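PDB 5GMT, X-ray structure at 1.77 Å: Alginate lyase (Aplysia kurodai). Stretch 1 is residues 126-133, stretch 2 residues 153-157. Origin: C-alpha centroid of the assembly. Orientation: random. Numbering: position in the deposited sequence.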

# COMPACT_ATOMS: atom_id res chain seq x y z
N LYS A 126 10.14 7.39 -6.09
CA LYS A 126 11.41 7.34 -5.36
C LYS A 126 11.27 7.22 -3.84
O LYS A 126 12.27 7.23 -3.12
CB LYS A 126 12.26 8.59 -5.69
CG LYS A 126 12.52 8.77 -7.18
CD LYS A 126 13.26 7.59 -7.75
CE LYS A 126 13.51 7.77 -9.24
NZ LYS A 126 14.21 6.59 -9.84
N CYS A 127 10.04 7.09 -3.35
CA CYS A 127 9.82 7.09 -1.92
C CYS A 127 9.68 5.68 -1.36
O CYS A 127 8.58 5.23 -1.01
CB CYS A 127 8.60 7.94 -1.57
SG CYS A 127 9.02 9.72 -1.56
N SER A 128 10.81 4.98 -1.26
CA SER A 128 10.84 3.64 -0.70
C SER A 128 12.27 3.32 -0.36
O SER A 128 13.17 4.05 -0.76
CB SER A 128 10.28 2.62 -1.70
OG SER A 128 11.14 2.49 -2.81
N GLY A 129 12.51 2.22 0.35
CA GLY A 129 13.88 1.88 0.69
C GLY A 129 14.43 2.93 1.64
O GLY A 129 13.76 3.35 2.59
N GLY A 130 15.65 3.37 1.41
CA GLY A 130 16.21 4.39 2.28
C GLY A 130 16.03 5.77 1.70
O GLY A 130 16.68 6.72 2.15
N SER A 131 15.15 5.88 0.70
CA SER A 131 15.04 7.09 -0.12
C SER A 131 13.76 7.91 0.13
O SER A 131 12.66 7.40 0.04
CB SER A 131 15.12 6.72 -1.59
OG SER A 131 14.87 7.84 -2.41
N ASN A 132 13.92 9.19 0.41
CA ASN A 132 12.75 10.03 0.65
C ASN A 132 12.97 11.45 0.14
O ASN A 132 12.95 12.41 0.92
CB ASN A 132 12.41 10.06 2.14
CG ASN A 132 11.01 10.63 2.41
OD1 ASN A 132 10.05 10.33 1.70
ND2 ASN A 132 10.90 11.47 3.43
N PRO A 133 13.17 11.59 -1.18
CA PRO A 133 13.44 12.92 -1.74
C PRO A 133 12.19 13.76 -1.74
O PRO A 133 11.10 13.24 -1.52
CB PRO A 133 13.89 12.60 -3.17
CG PRO A 133 13.07 11.37 -3.51
CD PRO A 133 13.06 10.56 -2.23
N ALA A 153 4.32 5.15 6.08
CA ALA A 153 4.35 6.38 5.29
C ALA A 153 5.75 6.92 5.04
O ALA A 153 6.53 7.11 5.97
CB ALA A 153 3.50 7.44 5.97
N TYR A 154 6.06 7.14 3.76
CA TYR A 154 7.18 7.98 3.37
C TYR A 154 6.61 9.37 3.09
O TYR A 154 5.93 9.59 2.10
CB TYR A 154 7.89 7.42 2.13
CG TYR A 154 8.87 6.32 2.45
CD1 TYR A 154 8.43 5.11 2.98
CD2 TYR A 154 10.22 6.49 2.22
CE1 TYR A 154 9.32 4.10 3.29
CE2 TYR A 154 11.13 5.47 2.52
CZ TYR A 154 10.67 4.29 3.05
OH TYR A 154 11.56 3.27 3.35
N ILE A 155 6.88 10.31 4.00
CA ILE A 155 6.33 11.65 3.90
C ILE A 155 7.45 12.64 4.24
O ILE A 155 8.46 12.25 4.78
CB ILE A 155 5.11 11.82 4.84
CG1 ILE A 155 5.44 11.27 6.22
CG2 ILE A 155 3.91 11.09 4.28
CD1 ILE A 155 4.27 11.36 7.25
N PRO A 156 7.27 13.92 3.88
CA PRO A 156 8.33 14.92 4.13
C PRO A 156 8.79 14.99 5.60
O PRO A 156 8.04 14.69 6.52
CB PRO A 156 7.67 16.23 3.70
CG PRO A 156 6.73 15.82 2.62
CD PRO A 156 6.19 14.46 3.03
N THR A 157 10.03 15.40 5.81
CA THR A 157 10.55 15.45 7.17
C THR A 157 9.91 16.56 8.01
O THR A 157 9.94 16.50 9.23
CB THR A 157 12.09 15.63 7.18
OG1 THR A 157 12.43 16.87 6.57
CG2 THR A 157 12.75 14.50 6.40

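Stretch 1 has no regular helix or strand. It folds instead into a type II' beta turn from Ser128 to Ser131, closed by a backbone hydrogen bond from Ser131 N to Ser128 O (3.1 Å). Gly129 takes the second position of the turn with phi 66° and psi -136°, a positive phi that favours glycine. Stretch 2 enters in a strand that begins earlier in the chain, and its later residues are loop or turn. The backbones come closest at Cys127 and Tyr154, whose CA atoms lie 6.0 Å apart, yet no backbone-to-backbone hydrogen bond joins the stretches; both hydrogen bonds run from side chains to carbonyls.

Tyr154 dominates the contact. Its CA-to-CB bond points toward stretch 1, and the long aromatic side chain reaches the turn, where its hydroxyl donates a very short hydrogen bond from OH to Gly129 O (2.3 Å). The ring also packs along the backbone. Ser128 CA lies over one face, 4.0 Å from the centroid of the Tyr154 ring and 22° off its normal, so a polarised C-H meets the pi cloud. Cys127 O sits over the same face, 3.6 Å from Tyr154 CG. Nearer the main chain, Cys127 CB meets Tyr154 CB at 3.8 Å, a small apolar contact in a buried setting; Cys127 is also covalently bonded to a group elsewhere in the structure.

Asn132 makes the second polar link. Its CA-to-CB bond points toward stretch 2, and its amide suits a backbone carbonyl: ND2 donates to Ile155 O at 2.9 Å with an N-H...O angle of 154°. Asn132 OD1 lies near the edge of the Tyr154 ring, 3.6 Å from Tyr154 CB. Ser131 points its CA-to-CB bond away and braces its own stretch, OG donating to Lys126 O (2.8 Å).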